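UPF0255 protein frsA (Vibrio vulnificus, PDB 4I4C) probably hydrolyses carboxylic esters to an alcohol and a carboxylate, as expected of a serine esterase with an alpha/beta-hydrolase fold. Local coordinates at residues I394-G397 with Y398-L402; L252-L255 with F256-Y260; L37-I40 with K41-G45; E66-Q69 with V70-R73. All coordinates share one frame; numbering follows the deposited sequence.

Contact 1. Residues I394-G397 with Y398-L402; sequences ITQG and YEQSL
Ile-394 meets Tyr-398 one helical turn on, and the methyl CG2 does the touching. It stands over one face of the ring, 3.9 Å from the centroid and 18° off the normal, offset toward the rim, which makes a CH-pi contact; the CG2 atom of Ile-394 comes closest to CZ and CE2 of Tyr-398. With CG1 at chi1 -71°, the other branch, CG2, is anti to the backbone N, and this swings the methyl along the helix to the ring. The carbonyl O of Ile-394 lies over a ring face too, while accepting the amide of Tyr-398. Thr-395 and Glu-399 follow side by side, pointing the same way, with CG2 of Thr-395 3.9 Å from OE1 of Glu-399. These pairs form the first turns of helix 394-413, which follows the edge strand 385-389 of the alpha/beta-hydrolase sheet. Tyr-398 and Leu-402 line the pocket holding a bound polyether, and Trp-59 stacks on the Tyr-398 ring. At Gln-396 the amide plane stands 85° from that of Gln-400, whose NE2 lies 3.6 Å from CG of Gln-396 and makes a weak hydrogen bond to Ser-390 O; the OE1 of Gln-396 turns back to accept the backbone N of Lys-392. Gly-397 closes the series: its carbonyl O is gripped twice, by Ser-401 N at 3.0 Å and by Ser-401 OG at 2.8 Å, from opposite faces of the carbonyl plane.

Contact 2. Residues L252-L255 with F256-Y260; sequences LNEL and FSIPY
Leu-255 and Ile-258 meet on the buried side of the turn that follows helix 246-254, and their methyl ends form the closely packed half of this contact. CD2 of Leu-255 lies 4.0 Å from CD1 of Ile-258, the two side chains running at a slant to each other. Ile-258 holds CG1 anti to its carbonyl carbon (chi1 -57°), which lays CG1 3.6 Å from the carbonyl O of Glu-254 and sends CD1 on toward the leucine. Both residues face the sheet: Leu-255 touches Val-266 of strand 266-271, and Ile-258 touches Leu-171 of strand 167-175.

The loose side is that of Glu-254 and the exposed Ser-257. Glu-254 bends at chi2, and its OE2 comes no nearer than 3.8 Å to CB of Ser-257, a van der Waals approach; Glu-254 also touches Ile-173 of strand 167-175. Phe-256, exposed as well, has one close edge contact: its CD2 lies 3.2 Å from the carbonyl O of Asn-253, near the ring plane, and His-263 meets the same ring edge-to-face.

As the helical run gives way to the turn, the backbone bonds shorten their span to three residues and become less straight. Ser-257 N donates to Glu-254 O at 2.9 Å, from 45° above the carbonyl plane, and Ile-258 N makes a weak bond of 3.1 Å to Leu-255 O. With this spacing the chain leaves the helix and goes on to strand 261-262. The chemistry implies that apolar burial sets the inner face, whereas the carbonyl of Asn-253 probably gains a modest electrostatic benefit from the positive rim of the phenylalanine ring.

Contact 3. Residues L37-I40 with K41-G45; sequences LDEI and KEKNG
Ile-40 and Asn-44 slant across each other at the C-terminal end of helix 31-44, with the methyl CG2 of Ile-40 resting 3.4 Å from the amide nitrogen ND2 of Asn-44. The asparagine takes the unusual first torsion of 70°, which wedges CG between its own backbone N and carbonyl carbon and folds the amide back over the preceding turn. There CG of Asn-44 lies 3.3 Å from the carbonyl O of Ile-40. That oxygen is already bonded to the backbone N of Asn-44 at 2.9 Å, and ND2, though close to it, is poorly angled for a bond of its own. The other end of the amide, OD1, accepts the backbone N of Phe-46, just beyond Gly-45, where the chain leaves the helix with positive phi.

On another side of the helix Glu-39 and Lys-43 are set at an angle to one another. Glu-39 bends at chi2 and Lys-43 at chi3; these bends bring the charged groups near each other without contact, OE1 of Glu-39 staying 4.2 Å from NZ of Lys-43, beyond salt-bridge range. A water closes the gap, donating to Glu-39 OE1 at 2.6 Å and accepting from Lys-43 NZ at 2.9 Å. Lys-43 NZ also has a weak bond to Gln-311, and Ile-40 touches the same glutamine, while Leu-37 packs on helix 314-323.

The chemistry implies a solvent-mediated attraction for the charged pair, probably weaker than a direct bridge, and at the helix end a side-chain amide that ties the last turn to the outgoing chain.

Contact 4. Residues E66-Q69 with V70-R73; sequences EQEQ and VLAR
Helix 64-75 belongs to the helical part of the protein, and one turn of it sets Gln-67 beside Leu-71. The two side chains point the same way, CG of Gln-67 touching CD1 of Leu-71 at 3.9 Å. Gln-67 places CG anti to its backbone N (chi1 167°) and stays extended beyond it, which lays its aliphatic part alongside the leucine while NE2 goes on to donate to the carbonyl O of Arg-54. Glu-68 approaches the same methyl from another direction: its chain bends at chi2, bringing OE1 to 4.2 Å from CD1 of Leu-71, and its OE2 forms a salt bridge with Arg-54.

The helix packs against two others. Gln-67 reaches Trp-57 and Val-58 of helix 54-60, whereas Val-70 and Gln-67 both touch Trp-102 of helix 98-114. Val-70 sits close over the preceding turn, its CG2 3.1 Å from the carbonyl O of Glu-66, the same oxygen that accepts Val-70 N at 2.9 Å.

Three further i to i+4 bonds continue the ladder. Leu-71 N donates to Gln-67 O at 2.8 Å with an N-H...O angle of 166°, and Ala-72 N to Glu-68 O at 2.8 Å. The longest of the four joins Arg-73 N to Gln-69 O at 3.1 Å, and the aliphatic start of the arginine, CB and CG, lies close to that oxygen.

How the contacts relate
Along the chain the order is contact 3, contact 4, contact 2, contact 1, each in a separate helix or, for contact 2, at a helix end. Contacts 1 and 4 are the closest neighbours, with centres about 24 Å apart and nearest atoms about 9 Å apart; helix 54-60 touches both. Contacts 3 and 4 have centres about 26 Å apart. Contacts 1 and 2 both rest on the eight-stranded sheet, contact 1 at strands 358-363 and 385-389, contact 2 at strands 167-175 and 266-271, their centres about 32 Å apart. Contact 2 lies across the chain's centre from contacts 3 and 4. The four thus sample different parts of one fold, and contact 1 alone among them holds residues of the polyether pocket.

Contact 1. Residues I394-G397 with Y398-L402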
# COMPACT_ATOMS: atom_id res chain seq x y z
N ILE A 394 8.51 12.33 -11.50
CA ILE A 394 8.00 11.10 -10.91
C ILE A 394 6.53 10.91 -11.26
O ILE A 394 6.09 9.79 -11.56
CB ILE A 394 8.22 11.02 -9.37
CG1 ILE A 394 9.69 10.83 -9.04
CG2 ILE A 394 7.42 9.91 -8.78
CD1 ILE A 394 10.54 12.10 -9.16
N THR A 395 5.77 12.01 -11.26
CA THR A 395 4.34 11.94 -11.58
C THR A 395 4.13 11.41 -12.99
O THR A 395 3.21 10.62 -13.25
CB THR A 395 3.68 13.31 -11.50
OG1 THR A 395 3.88 13.85 -10.19
CG2 THR A 395 2.19 13.20 -11.79
N GLN A 396 4.97 11.85 -13.91
CA GLN A 396 4.87 11.37 -15.27
C GLN A 396 5.14 9.86 -15.34
O GLN A 396 4.47 9.13 -16.08
CB GLN A 396 5.81 12.14 -16.18
CG GLN A 396 5.90 11.60 -17.57
CD GLN A 396 7.00 12.26 -18.36
OE1 GLN A 396 8.02 12.67 -17.81
NE2 GLN A 396 6.79 12.40 -19.65
N GLY A 397 6.12 9.41 -14.56
CA GLY A 397 6.42 7.99 -14.42
C GLY A 397 5.25 7.21 -13.87
O GLY A 397 4.88 6.16 -14.41
N TYR A 398 4.63 7.72 -12.81
CA TYR A 398 3.44 7.07 -12.27
C TYR A 398 2.34 6.99 -13.32
O TYR A 398 1.73 5.93 -13.53
CB TYR A 398 2.90 7.82 -11.04
CG TYR A 398 3.68 7.66 -9.75
CD1 TYR A 398 4.57 6.60 -9.56
CD2 TYR A 398 3.52 8.57 -8.70
CE1 TYR A 398 5.28 6.46 -8.37
CE2 TYR A 398 4.23 8.44 -7.50
CZ TYR A 398 5.10 7.38 -7.34
OH TYR A 398 5.80 7.25 -6.17
N GLU A 399 2.10 8.11 -13.99
CA GLU A 399 1.00 8.18 -14.96
C GLU A 399 1.22 7.31 -16.20
O GLU A 399 0.28 6.66 -16.66
CB GLU A 399 0.63 9.63 -15.27
CG GLU A 399 -0.01 10.32 -14.05
CD GLU A 399 -0.55 11.72 -14.32
OE1 GLU A 399 -1.20 12.28 -13.40
OE2 GLU A 399 -0.32 12.26 -15.42
N GLN A 400 2.45 7.28 -16.73
CA GLN A 400 2.81 6.34 -17.80
C GLN A 400 2.57 4.91 -17.36
O GLN A 400 1.97 4.12 -18.09
CB GLN A 400 4.30 6.43 -18.14
CG GLN A 400 4.76 7.61 -18.97
CD GLN A 400 6.25 7.51 -19.28
OE1 GLN A 400 6.81 6.41 -19.36
NE2 GLN A 400 6.91 8.66 -19.43
N SER A 401 3.06 4.56 -16.17
CA SER A 401 2.97 3.20 -15.65
C SER A 401 1.52 2.74 -15.62
O SER A 401 1.18 1.63 -16.05
CB SER A 401 3.54 3.15 -14.23
OG SER A 401 4.94 3.35 -14.25
N LEU A 402 0.68 3.62 -15.10
CA LEU A 402 -0.73 3.34 -14.94
C LEU A 402 -1.45 3.26 -16.28
O LEU A 402 -2.40 2.49 -16.43
CB LEU A 402 -1.38 4.41 -14.07
CG LEU A 402 -2.35 3.82 -13.06
CD1 LEU A 402 -1.59 2.89 -12.12
CD2 LEU A 402 -3.06 4.92 -12.28

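Contact 2. Residues L252-L255 with F256-Y260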
# COMPACT_ATOMS: atom_id res chain seq x y z
N LEU A 252 -9.71 -15.07 -4.36
CA LEU A 252 -9.91 -15.55 -5.73
C LEU A 252 -10.91 -16.71 -5.76
O LEU A 252 -11.86 -16.70 -6.55
CB LEU A 252 -8.58 -15.97 -6.37
CG LEU A 252 -8.58 -16.62 -7.76
CD1 LEU A 252 -9.15 -15.70 -8.83
CD2 LEU A 252 -7.17 -17.07 -8.14
N ASN A 253 -10.70 -17.69 -4.89
CA ASN A 253 -11.60 -18.84 -4.82
C ASN A 253 -13.02 -18.46 -4.41
O ASN A 253 -13.97 -19.19 -4.69
CB ASN A 253 -11.05 -19.91 -3.88
CG ASN A 253 -9.77 -20.53 -4.40
OD1 ASN A 253 -9.49 -20.48 -5.61
ND2 ASN A 253 -8.99 -21.11 -3.50
N GLU A 254 -13.16 -17.32 -3.73
CA GLU A 254 -14.47 -16.84 -3.32
C GLU A 254 -15.26 -16.17 -4.46
O GLU A 254 -16.50 -16.11 -4.41
CB GLU A 254 -14.32 -15.87 -2.13
CG GLU A 254 -15.65 -15.40 -1.56
CD GLU A 254 -16.41 -16.52 -0.87
OE1 GLU A 254 -15.77 -17.51 -0.47
OE2 GLU A 254 -17.65 -16.40 -0.73
N LEU A 255 -14.57 -15.69 -5.49
CA LEU A 255 -15.25 -14.98 -6.58
C LEU A 255 -16.30 -15.83 -7.32
O LEU A 255 -17.20 -15.28 -7.97
CB LEU A 255 -14.24 -14.40 -7.58
CG LEU A 255 -13.29 -13.31 -7.05
CD1 LEU A 255 -12.39 -12.79 -8.16
CD2 LEU A 255 -14.07 -12.17 -6.40
N PHE A 256 -16.18 -17.15 -7.21
CA PHE A 256 -17.18 -18.05 -7.79
C PHE A 256 -18.55 -17.84 -7.19
O PHE A 256 -19.56 -17.98 -7.87
CB PHE A 256 -16.78 -19.52 -7.58
CG PHE A 256 -15.55 -19.93 -8.33
CD1 PHE A 256 -15.55 -20.02 -9.71
CD2 PHE A 256 -14.39 -20.25 -7.64
CE1 PHE A 256 -14.42 -20.41 -10.40
CE2 PHE A 256 -13.24 -20.64 -8.32
CZ PHE A 256 -13.26 -20.72 -9.71
N SER A 257 -18.58 -17.51 -5.90
CA SER A 257 -19.83 -17.34 -5.17
C SER A 257 -20.32 -15.90 -5.25
O SER A 257 -21.39 -15.57 -4.75
CB SER A 257 -19.65 -17.75 -3.71
OG SER A 257 -19.20 -19.09 -3.62
N ILE A 258 -19.51 -15.04 -5.86
CA ILE A 258 -19.91 -13.65 -6.01
C ILE A 258 -20.40 -13.42 -7.43
O ILE A 258 -19.61 -13.41 -8.38
CB ILE A 258 -18.77 -12.69 -5.64
CG1 ILE A 258 -18.31 -12.96 -4.21
CG2 ILE A 258 -19.23 -11.24 -5.79
CD1 ILE A 258 -17.13 -12.15 -3.81
N PRO A 259 -21.72 -13.24 -7.58
CA PRO A 259 -22.31 -13.12 -8.92
C PRO A 259 -22.11 -11.74 -9.54
O PRO A 259 -22.35 -11.60 -10.74
CB PRO A 259 -23.80 -13.38 -8.66
CG PRO A 259 -24.01 -12.88 -7.27
CD PRO A 259 -22.74 -13.16 -6.52
N TYR A 260 -21.69 -10.75 -8.75
CA TYR A 260 -21.46 -9.41 -9.30
C TYR A 260 -20.22 -9.36 -10.21
O TYR A 260 -20.08 -8.44 -11.01
CB TYR A 260 -21.36 -8.36 -8.19
CG TYR A 260 -22.51 -8.37 -7.20
CD1 TYR A 260 -23.79 -7.96 -7.59
CD2 TYR A 260 -22.33 -8.76 -5.88
CE1 TYR A 260 -24.85 -7.97 -6.69
CE2 TYR A 260 -23.38 -8.77 -4.97
CZ TYR A 260 -24.63 -8.37 -5.38
OH TYR A 260 -25.68 -8.37 -4.48

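Contact 3. Residues L37-I40 with K41-G45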
# COMPACT_ATOMS: atom_id res chain seq x y z
N LEU A 37 21.31 2.04 14.07
CA LEU A 37 20.36 3.09 13.71
C LEU A 37 20.99 4.48 13.76
O LEU A 37 20.75 5.32 12.88
CB LEU A 37 19.13 3.03 14.62
CG LEU A 37 18.22 1.82 14.38
CD1 LEU A 37 17.00 1.88 15.27
CD2 LEU A 37 17.81 1.74 12.90
N ASP A 38 21.80 4.73 14.78
CA ASP A 38 22.50 6.01 14.89
C ASP A 38 23.46 6.20 13.72
O ASP A 38 23.50 7.28 13.13
CB ASP A 38 23.21 6.13 16.24
CG ASP A 38 22.26 6.03 17.42
OD1 ASP A 38 21.09 6.45 17.29
OD2 ASP A 38 22.68 5.51 18.47
N GLU A 39 24.22 5.16 13.38
CA GLU A 39 25.06 5.17 12.17
C GLU A 39 24.28 5.57 10.91
O GLU A 39 24.69 6.48 10.17
CB GLU A 39 25.68 3.79 11.93
CG GLU A 39 26.97 3.50 12.65
CD GLU A 39 28.08 4.46 12.27
OE1 GLU A 39 28.57 4.40 11.12
OE2 GLU A 39 28.47 5.27 13.13
N ILE A 40 23.17 4.89 10.67
CA ILE A 40 22.30 5.14 9.53
C ILE A 40 21.83 6.60 9.49
O ILE A 40 21.97 7.28 8.46
CB ILE A 40 21.07 4.19 9.56
CG1 ILE A 40 21.52 2.73 9.37
CG2 ILE A 40 20.02 4.60 8.52
CD1 ILE A 40 20.45 1.71 9.77
N LYS A 41 21.28 7.07 10.61
CA LYS A 41 20.79 8.44 10.74
C LYS A 41 21.89 9.47 10.50
O LYS A 41 21.69 10.44 9.79
CB LYS A 41 20.14 8.68 12.11
CG LYS A 41 19.82 10.15 12.40
CD LYS A 41 18.91 10.34 13.62
CE LYS A 41 19.65 10.13 14.94
NZ LYS A 41 20.79 11.07 15.13
N GLU A 42 23.05 9.25 11.09
CA GLU A 42 24.21 10.11 10.82
C GLU A 42 24.63 10.11 9.35
O GLU A 42 24.97 11.15 8.79
CB GLU A 42 25.40 9.69 11.67
CG GLU A 42 25.39 10.24 13.07
CD GLU A 42 26.73 10.84 13.42
OE1 GLU A 42 26.98 11.99 13.01
OE2 GLU A 42 27.54 10.15 14.08
N LYS A 43 24.64 8.93 8.72
CA LYS A 43 25.09 8.87 7.33
C LYS A 43 24.09 9.50 6.35
O LYS A 43 24.49 10.25 5.45
CB LYS A 43 25.53 7.44 6.92
CG LYS A 43 26.86 7.02 7.55
CD LYS A 43 27.39 5.66 7.07
CE LYS A 43 26.61 4.51 7.69
NZ LYS A 43 27.19 3.16 7.34
N ASN A 44 22.79 9.23 6.52
CA ASN A 44 21.82 9.79 5.58
C ASN A 44 21.38 11.25 5.85
O ASN A 44 21.04 11.97 4.92
CB ASN A 44 20.63 8.83 5.33
CG ASN A 44 19.72 8.67 6.53
OD1 ASN A 44 19.35 9.65 7.19
ND2 ASN A 44 19.32 7.43 6.81
N GLY A 45 21.44 11.68 7.11
CA GLY A 45 21.14 13.05 7.47
C GLY A 45 19.75 13.55 7.10
O GLY A 45 19.53 14.76 7.05
O HOH W 1 28.82 2.32 9.60

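Contact 4. Residues E66-Q69 with V70-R73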
# COMPACT_ATOMS: atom_id res chain seq x y z
N GLU A 66 -2.70 22.02 -0.07
CA GLU A 66 -3.10 21.67 1.29
C GLU A 66 -2.07 20.76 1.96
O GLU A 66 -1.82 20.85 3.15
CB GLU A 66 -4.47 20.99 1.30
CG GLU A 66 -5.61 21.85 0.77
CD GLU A 66 -6.89 21.06 0.56
OE1 GLU A 66 -6.85 19.81 0.65
OE2 GLU A 66 -7.94 21.68 0.29
N GLN A 67 -1.46 19.88 1.16
CA GLN A 67 -0.37 19.04 1.64
C GLN A 67 0.83 19.87 2.11
O GLN A 67 1.43 19.59 3.15
CB GLN A 67 0.06 18.05 0.54
CG GLN A 67 1.36 17.36 0.82
CD GLN A 67 1.58 16.14 -0.06
OE1 GLN A 67 1.43 15.01 0.40
NE2 GLN A 67 1.95 16.37 -1.32
N GLU A 68 1.19 20.89 1.34
CA GLU A 68 2.29 21.76 1.75
C GLU A 68 1.92 22.53 3.01
O GLU A 68 2.77 22.71 3.89
CB GLU A 68 2.73 22.72 0.65
CG GLU A 68 3.46 22.07 -0.54
CD GLU A 68 4.48 21.02 -0.11
OE1 GLU A 68 5.17 21.20 0.92
OE2 GLU A 68 4.59 19.99 -0.81
N GLN A 69 0.67 22.97 3.12
CA GLN A 69 0.22 23.67 4.34
C GLN A 69 0.35 22.73 5.55
O GLN A 69 0.81 23.14 6.63
CB GLN A 69 -1.21 24.20 4.20
CG GLN A 69 -1.36 25.29 3.11
CD GLN A 69 -2.79 25.78 2.94
OE1 GLN A 69 -3.72 25.28 3.58
NE2 GLN A 69 -2.97 26.78 2.08
N VAL A 70 -0.03 21.46 5.36
CA VAL A 70 0.07 20.46 6.42
C VAL A 70 1.52 20.21 6.79
O VAL A 70 1.88 20.26 7.97
CB VAL A 70 -0.60 19.12 6.00
CG1 VAL A 70 -0.28 18.03 7.01
CG2 VAL A 70 -2.11 19.30 5.87
N LEU A 71 2.35 19.98 5.79
CA LEU A 71 3.77 19.70 6.03
C LEU A 71 4.49 20.90 6.64
O LEU A 71 5.39 20.73 7.47
CB LEU A 71 4.46 19.25 4.74
CG LEU A 71 4.01 17.87 4.22
CD1 LEU A 71 4.67 17.56 2.86
CD2 LEU A 71 4.32 16.77 5.21
N ALA A 72 4.10 22.10 6.23
CA ALA A 72 4.67 23.32 6.82
C ALA A 72 4.33 23.45 8.30
O ALA A 72 5.20 23.77 9.10
CB ALA A 72 4.24 24.55 6.04
N ARG A 73 3.08 23.21 8.67
CA ARG A 73 2.71 23.29 10.09
C ARG A 73 3.47 22.23 10.92
O ARG A 73 3.76 22.45 12.09
CB ARG A 73 1.20 23.13 10.28
CG ARG A 73 0.35 24.35 9.88
CD ARG A 73 -1.13 24.01 10.03
NE ARG A 73 -1.98 25.20 9.91
CZ ARG A 73 -2.34 25.97 10.93
NH1 ARG A 73 -1.95 25.68 12.16
NH2 ARG A 73 -3.12 27.03 10.73